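Local atomic coordinates of peptidoglycan N-acetylglucosamine deacetylase (Agathobacter rectalis, PDB entry 5JMU), a protein that probably hydrolyses carbon-nitrogen bonds other than peptide bonds, consistent with removal of acetyl groups from peptidoglycan N-acetylglucosamine by its zinc-binding catalytic domain. Residues V15-G18 with N19-Y23; I85-S88 with E89-F93; K160-T164 with E165-Q169. All coordinates share one frame; numbering follows the deposited sequence.

Contact 1 (V15-G18 with N19-Y23); sequences VNPG and NKIIY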
loop_
_atom_site.group_PDB
_atom_site.type_symbol
_atom_site.label_atom_id
_atom_site.label_comp_id
_atom_site.label_asym_id
_atom_site.label_seq_id
_atom_site.Cartn_x
_atom_site.Cartn_y
_atom_site.Cartn_z
ATOM N N VAL A 15 17.170 -6.310 3.411
ATOM C CA VAL A 15 18.345 -5.600 2.929
ATOM C C VAL A 15 18.196 -4.129 3.246
ATOM O O VAL A 15 17.228 -3.491 2.845
ATOM C CB VAL A 15 18.490 -5.827 1.417
ATOM C CG1 VAL A 15 19.676 -5.037 0.829
ATOM C CG2 VAL A 15 18.625 -7.285 1.151
ATOM N N ASN A 16 19.181 -3.573 3.952
ATOM C CA ASN A 16 19.122 -2.152 4.270
ATOM C C ASN A 16 19.102 -1.293 2.987
ATOM O O ASN A 16 19.989 -1.432 2.174
ATOM C CB ASN A 16 20.328 -1.785 5.133
ATOM C CG ASN A 16 20.218 -0.381 5.687
ATOM O OD1 ASN A 16 20.384 0.584 4.966
ATOM N ND2 ASN A 16 19.929 -0.269 6.967
ATOM N N PRO A 17 18.078 -0.425 2.816
ATOM C CA PRO A 17 17.880 0.336 1.575
ATOM C C PRO A 17 18.652 1.633 1.555
ATOM O O PRO A 17 18.618 2.307 0.519
ATOM C CB PRO A 17 16.373 0.632 1.576
ATOM C CG PRO A 17 16.065 0.785 3.035
ATOM C CD PRO A 17 16.924 -0.295 3.727
ATOM N N GLY A 18 19.379 1.964 2.631
ATOM C CA GLY A 18 20.112 3.216 2.674
ATOM C C GLY A 18 19.436 4.212 3.587
ATOM O O GLY A 18 18.631 3.871 4.446
ATOM N N ASN A 19 19.738 5.476 3.371
ATOM C CA ASN A 19 19.226 6.504 4.264
ATOM C C ASN A 19 18.339 7.500 3.517
ATOM O O ASN A 19 18.508 7.696 2.303
ATOM C CB ASN A 19 20.396 7.212 4.932
ATOM C CG ASN A 19 21.212 6.259 5.770
ATOM O OD1 ASN A 19 20.657 5.469 6.542
ATOM N ND2 ASN A 19 22.524 6.238 5.535
ATOM N N LYS A 20 17.429 8.127 4.261
ATOM C CA LYS A 20 16.462 9.103 3.719
ATOM C C LYS A 20 15.702 8.463 2.557
ATOM O O LYS A 20 15.745 8.934 1.407
ATOM C CB LYS A 20 17.162 10.406 3.332
ATOM C CG LYS A 20 17.605 11.181 4.565
ATOM C CD LYS A 20 18.468 12.383 4.244
ATOM C CE LYS A 20 17.644 13.516 3.822
ATOM N NZ LYS A 20 18.472 14.749 3.854
ATOM N N ILE A 21 14.954 7.409 2.900
ATOM C CA ILE A 21 14.215 6.609 1.922
ATOM C C ILE A 21 12.738 6.918 2.068
ATOM O O ILE A 21 12.236 7.003 3.190
ATOM C CB ILE A 21 14.431 5.105 2.140
ATOM C CG1 ILE A 21 15.935 4.747 2.068
ATOM C CG2 ILE A 21 13.554 4.281 1.184
ATOM C CD1 ILE A 21 16.608 5.145 0.743
ATOM N N ILE A 22 12.038 7.060 0.942
ATOM C CA ILE A 22 10.564 7.174 0.957
ATOM C C ILE A 22 9.962 6.121 0.044
ATOM O O ILE A 22 10.264 6.074 -1.174
ATOM C CB ILE A 22 10.091 8.572 0.510
ATOM C CG1 ILE A 22 10.714 9.659 1.409
ATOM C CG2 ILE A 22 8.541 8.640 0.576
ATOM C CD1 ILE A 22 10.526 11.065 0.878
ATOM N N TYR A 23 9.065 5.318 0.613
ATOM C CA TYR A 23 8.267 4.398 -0.187
ATOM C C TYR A 23 6.901 5.049 -0.295
ATOM O O TYR A 23 6.131 5.019 0.682
ATOM C CB TYR A 23 8.154 3.022 0.474
ATOM C CG TYR A 23 9.473 2.273 0.674
ATOM C CD1 TYR A 23 10.038 1.506 -0.339
ATOM C CD2 TYR A 23 10.095 2.269 1.932
ATOM C CE1 TYR A 23 11.222 0.799 -0.116
ATOM C CE2 TYR A 23 11.287 1.561 2.163
ATOM C CZ TYR A 23 11.844 0.825 1.138
ATOM O OH TYR A 23 13.014 0.129 1.374
HETATM O O HOH W 1 21.670 2.840 6.135
#
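An Asx turn leads the chain into strand 21-27, and Pro17, at its middle, packs against Ile21 and Tyr23 at the start of that strand. The turn is defined by Asn16, whose OD1 accepts from Gly18 N at 2.9 Å with an N-H...O angle of 150°; the bond is somewhat bent, and the donor lies tilted 31° out of the carboxamide plane. The same oxygen also accepts from a water. The oxygen of this water lies 2.8 Å from Asn19 OD1 and donates to it too, bridging the two asparagines across Pro17 and Gly18. Asn19 OD1 has a further partner in Asn179 ND2, which ties the turn to the residue just before strand 180-186. Gly18 itself has a positive phi, one that glycine adopts readily.

The turn packs on the strand by van der Waals contact. Pro17 CG approaches Ile21 CG1 to 4.1 Å, and the terminal CD1 of Ile21 sits 3.5 Å from Pro17 O. With CG1 beside the backbone N (chi1 -58°), Ile21 directs this longer branch to the turn, whereas its CG2 lies 3.7 Å above one face of the Tyr23 ring, offset toward the rim. Tyr23 meets the proline at about a right angle, its OH 3.4 Å from Pro17 CB. Alternate strand residues 21 and 23 thus receive the incoming loop, an Asx turn packed against the first strand of the parallel sheet in the polysaccharide deacetylase (NodB homology) fold.

Contact 2 (I85-S88 with E89-F93); sequences IYTS and EQAFF. With MG (magnesium ion), chain D.
The backbone leaves helix 82-85 at Tyr86, the first residue outside helical phi/psi, and turns into helix 89-107 with Ile85 CA only 4.4 Å from Phe92 CA. Ser88 is the N-cap: its OG accepts from Ala91 N at 3.0 Å, nearly straight at 162°, and its carbonyl takes Phe92 N. A chi1 of 66° sets OG between the backbone N and the carbonyl carbon, facing the first turn. There OG also touches Ala91 CB, which Thr87 OG1 approaches to 3.6 Å; that hydroxyl is bonded to Gln84 O.

On the inner side, Tyr86 and Phe92 run in the same direction, their ring planes almost parallel (4°), and meet rim to rim without stacking; Tyr86 CE1 comes 3.8 Å from Phe92 CD1. Ile85 CG1 sits over the centre of the Tyr86 ring, while Ile85 O lies in the Phe92 ring plane at its edge. Tyr86 OH hydrogen-bonds to Pro117 O.

Outward, Glu89 OE1 binds the magnesium ion at 2.2 Å, and its OE2 accepts from a metal-bound water at 2.6 Å. One carboxylate therefore grips the hydrated ion both directly and through water, and the metal would be expected to favour its ionised form.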
loop_
_atom_site.group_PDB
_atom_site.type_symbol
_atom_site.label_atom_id
_atom_site.label_comp_id
_atom_site.label_asym_id
_atom_site.label_seq_id
_atom_site.Cartn_x
_atom_site.Cartn_y
_atom_site.Cartn_z
ATOM N N ILE A 85 -14.613 -9.852 4.440
ATOM C CA ILE A 85 -13.300 -10.470 4.523
ATOM C C ILE A 85 -12.849 -10.795 5.944
ATOM O O ILE A 85 -11.920 -11.611 6.124
ATOM C CB ILE A 85 -12.219 -9.579 3.824
ATOM C CG1 ILE A 85 -11.944 -8.311 4.677
ATOM C CG2 ILE A 85 -12.705 -9.239 2.403
ATOM C CD1 ILE A 85 -10.842 -7.362 4.114
ATOM N N TYR A 86 -13.434 -10.148 6.953
ATOM C CA TYR A 86 -12.936 -10.399 8.297
ATOM C C TYR A 86 -13.892 -11.282 9.125
ATOM O O TYR A 86 -13.788 -11.345 10.361
ATOM C CB TYR A 86 -12.647 -9.076 9.029
ATOM C CG TYR A 86 -11.382 -8.366 8.543
ATOM C CD1 TYR A 86 -10.207 -9.075 8.280
ATOM C CD2 TYR A 86 -11.360 -6.952 8.391
ATOM C CE1 TYR A 86 -9.060 -8.424 7.852
ATOM C CE2 TYR A 86 -10.214 -6.298 7.988
ATOM C CZ TYR A 86 -9.064 -7.043 7.755
ATOM O OH TYR A 86 -7.881 -6.468 7.361
ATOM N N THR A 87 -14.799 -11.988 8.456
ATOM C CA THR A 87 -15.694 -12.878 9.204
ATOM C C THR A 87 -14.990 -14.222 9.545
ATOM O O THR A 87 -15.392 -14.911 10.481
ATOM C CB THR A 87 -16.964 -13.165 8.431
ATOM O OG1 THR A 87 -16.631 -13.664 7.130
ATOM C CG2 THR A 87 -17.779 -11.893 8.285
ATOM N N SER A 88 -13.966 -14.626 8.785
ATOM C CA SER A 88 -13.263 -15.869 9.093
ATOM C C SER A 88 -11.926 -15.829 8.355
ATOM O O SER A 88 -11.798 -15.098 7.382
ATOM C CB SER A 88 -14.060 -17.103 8.667
ATOM O OG SER A 88 -14.172 -17.158 7.265
ATOM N N GLU A 89 -10.946 -16.619 8.806
ATOM C CA GLU A 89 -9.705 -16.779 8.043
ATOM C C GLU A 89 -9.997 -17.235 6.602
ATOM O O GLU A 89 -9.357 -16.769 5.662
ATOM C CB GLU A 89 -8.811 -17.834 8.729
ATOM C CG GLU A 89 -8.250 -17.366 10.067
ATOM C CD GLU A 89 -7.783 -18.526 10.967
ATOM O OE1 GLU A 89 -7.124 -19.571 10.489
ATOM O OE2 GLU A 89 -8.066 -18.304 12.175
ATOM N N GLN A 90 -10.929 -18.165 6.455
ATOM C CA GLN A 90 -11.257 -18.700 5.148
ATOM C C GLN A 90 -11.794 -17.610 4.201
ATOM O O GLN A 90 -11.395 -17.547 3.032
ATOM C CB GLN A 90 -12.241 -19.862 5.324
ATOM C CG GLN A 90 -11.609 -21.115 6.015
ATOM C CD GLN A 90 -11.462 -21.008 7.572
ATOM O OE1 GLN A 90 -12.037 -20.101 8.240
ATOM N NE2 GLN A 90 -10.701 -21.962 8.149
ATOM N N ALA A 91 -12.688 -16.756 4.714
ATOM C CA ALA A 91 -13.218 -15.656 3.903
ATOM C C ALA A 91 -12.128 -14.665 3.525
ATOM O O ALA A 91 -12.087 -14.166 2.399
ATOM C CB ALA A 91 -14.339 -14.952 4.685
ATOM N N PHE A 92 -11.213 -14.379 4.448
ATOM C CA PHE A 92 -10.128 -13.461 4.156
ATOM C C PHE A 92 -9.294 -13.988 3.009
ATOM O O PHE A 92 -9.002 -13.238 2.069
ATOM C CB PHE A 92 -9.251 -13.249 5.388
ATOM C CG PHE A 92 -8.099 -12.338 5.107
ATOM C CD1 PHE A 92 -8.316 -10.979 5.109
ATOM C CD2 PHE A 92 -6.855 -12.861 4.777
ATOM C CE1 PHE A 92 -7.275 -10.096 4.808
ATOM C CE2 PHE A 92 -5.785 -11.996 4.460
ATOM C CZ PHE A 92 -6.003 -10.636 4.496
ATOM N N PHE A 93 -8.911 -15.266 3.083
ATOM C CA PHE A 93 -8.013 -15.790 2.047
ATOM C C PHE A 93 -8.763 -16.037 0.755
ATOM O O PHE A 93 -8.156 -15.900 -0.305
ATOM C CB PHE A 93 -7.276 -17.055 2.526
ATOM C CG PHE A 93 -6.138 -16.715 3.441
ATOM C CD1 PHE A 93 -5.048 -16.006 2.954
ATOM C CD2 PHE A 93 -6.202 -16.999 4.809
ATOM C CE1 PHE A 93 -3.986 -15.638 3.808
ATOM C CE2 PHE A 93 -5.152 -16.648 5.658
ATOM C CZ PHE A 93 -4.059 -15.965 5.164
HETATM MG MG MG D . -5.890 -21.039 11.649
HETATM O O HOH W 2 -7.053 -20.394 13.288
HETATM O O HOH W 3 -4.565 -19.469 12.077
HETATM O O HOH W 4 -4.751 -21.412 9.953
#

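Contact 3 (K160-T164 with E165-Q169); sequences KPIST and EQVVQ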
loop_
_atom_site.group_PDB
_atom_site.type_symbol
_atom_site.label_atom_id
_atom_site.label_comp_id
_atom_site.label_asym_id
_atom_site.label_seq_id
_atom_site.Cartn_x
_atom_site.Cartn_y
_atom_site.Cartn_z
ATOM N N LYS A 160 -14.080 13.611 5.940
ATOM C CA LYS A 160 -14.085 14.918 5.298
ATOM C C LYS A 160 -12.714 15.116 4.674
ATOM O O LYS A 160 -11.712 15.074 5.390
ATOM C CB LYS A 160 -14.366 16.032 6.299
ATOM N N PRO A 161 -12.651 15.305 3.342
ATOM C CA PRO A 161 -11.350 15.448 2.673
ATOM C C PRO A 161 -10.600 16.689 3.132
ATOM O O PRO A 161 -11.227 17.672 3.500
ATOM C CB PRO A 161 -11.718 15.580 1.192
ATOM C CG PRO A 161 -13.136 15.051 1.106
ATOM C CD PRO A 161 -13.765 15.445 2.390
ATOM N N ILE A 162 -9.267 16.630 3.100
ATOM C CA ILE A 162 -8.457 17.814 3.368
ATOM C C ILE A 162 -7.989 18.333 2.017
ATOM O O ILE A 162 -8.269 17.723 0.971
ATOM C CB ILE A 162 -7.269 17.489 4.302
ATOM C CG1 ILE A 162 -6.420 16.353 3.719
ATOM C CG2 ILE A 162 -7.807 17.091 5.664
ATOM C CD1 ILE A 162 -5.147 16.048 4.515
ATOM N N SER A 163 -7.287 19.452 2.010
ATOM C CA SER A 163 -6.854 20.004 0.748
ATOM C C SER A 163 -5.596 19.311 0.234
ATOM O O SER A 163 -4.869 18.619 0.973
ATOM C CB SER A 163 -6.584 21.489 0.891
ATOM O OG SER A 163 -5.397 21.689 1.635
ATOM N N THR A 164 -5.367 19.491 -1.062
ATOM C CA THR A 164 -4.145 18.998 -1.647
ATOM C C THR A 164 -2.936 19.543 -0.907
ATOM O O THR A 164 -1.985 18.783 -0.601
ATOM C CB THR A 164 -4.074 19.362 -3.128
ATOM O OG1 THR A 164 -5.055 18.595 -3.827
ATOM C CG2 THR A 164 -2.678 18.999 -3.723
ATOM N N GLU A 165 -2.954 20.846 -0.615
ATOM C CA GLU A 165 -1.838 21.449 0.097
ATOM C C GLU A 165 -1.653 20.832 1.473
ATOM O O GLU A 165 -0.508 20.662 1.930
ATOM C CB GLU A 165 -2.038 22.959 0.209
ATOM C CG GLU A 165 -0.822 23.688 0.787
ATOM C CD GLU A 165 0.514 23.291 0.105
ATOM O OE1 GLU A 165 0.621 23.372 -1.153
ATOM O OE2 GLU A 165 1.456 22.882 0.837
ATOM N N GLN A 166 -2.748 20.471 2.150
ATOM C CA GLN A 166 -2.603 19.853 3.454
ATOM C C GLN A 166 -1.977 18.449 3.340
ATOM O O GLN A 166 -1.175 18.046 4.214
ATOM C CB GLN A 166 -3.963 19.820 4.148
ATOM C CG GLN A 166 -4.498 21.207 4.543
ATOM C CD GLN A 166 -5.910 21.173 5.162
ATOM O OE1 GLN A 166 -6.894 20.848 4.493
ATOM N NE2 GLN A 166 -6.000 21.504 6.449
ATOM N N VAL A 167 -2.309 17.708 2.270
ATOM C CA VAL A 167 -1.700 16.394 2.060
ATOM C C VAL A 167 -0.200 16.579 1.858
ATOM O O VAL A 167 0.618 15.850 2.428
ATOM C CB VAL A 167 -2.327 15.630 0.846
ATOM C CG1 VAL A 167 -1.532 14.346 0.529
ATOM C CG2 VAL A 167 -3.803 15.283 1.081
ATOM N N VAL A 168 0.170 17.567 1.043
ATOM C CA VAL A 168 1.589 17.822 0.815
ATOM C C VAL A 168 2.305 18.050 2.162
ATOM O O VAL A 168 3.342 17.432 2.448
ATOM C CB VAL A 168 1.804 19.027 -0.142
ATOM C CG1 VAL A 168 3.310 19.349 -0.225
ATOM C CG2 VAL A 168 1.244 18.676 -1.545
ATOM N N GLN A 169 1.764 18.939 2.981
ATOM C CA GLN A 169 2.399 19.291 4.245
ATOM C C GLN A 169 2.419 18.099 5.202
ATOM O O GLN A 169 3.385 17.906 5.920
ATOM C CB GLN A 169 1.684 20.467 4.911
ATOM C CG GLN A 169 1.867 21.756 4.124
ATOM C CD GLN A 169 3.330 22.023 3.824
ATOM O OE1 GLN A 169 4.183 21.929 4.715
ATOM N NE2 GLN A 169 3.635 22.343 2.563
#
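Ser163 and Gln166 form a capping box at the start of helix 164-175; the Gln166 side chain is followed in one of its two deposited conformers, and its bonds hold for that conformer. Its CB lies 3.4 Å from Ser163 OG. CG, placed beside the backbone N by a chi1 of -68°, comes closer still to that hydroxyl, at 3.1 Å. The chain then runs extended, bringing CD alongside the serine. At the tip, OE1 accepts from Ser163 N at 2.9 Å. That bond is nearly straight (172°), its donor in the carbonyl plane on a lone pair. OE1 also touches Ile162 CB and receives a weak bond from Ser163 OG. The box closes in the other direction, since Ser163 OG accepts from Gln166 N at 3.0 Å.

Ser163 O then takes Val167 N, and Thr164 O takes Val168 N, so helical bonding follows directly from the cap. Thr164 OG1 is bonded to Phe191 O, joining the cap to helix 190-193. Next to the box, Ile162 CD1 meets Val167 CG2 at 3.8 Å, the two side chains crossing at about a right angle, and Phe191 adjoins both. Further along the helix, Gln169 NE2 donates to Glu165 OE2 at 2.8 Å, with that oxygen close to the Gln169 amide plane.

From the N terminus, contact 1 comes first and turns the leading loop into strand 21-27, which belongs to the parallel sheet. The chain then passes strands 49-53 and 72-77, the latter carrying the zinc ligand His76, before contact 2 closes the short connection between helices 82-85 and 89-107. Contact 3 follows much later, where the loop after strand 152-153 enters helix 164-175. The three are in series: none nests within or crosses another. Centres of contacts 1 and 2 are about 33 Å apart, those of contacts 1 and 3 about 26 Å. The helix begun at contact 3 leads on to strand 180-186, which pairs with strand 21-27 and is preceded by Asn179, a partner of contact 1.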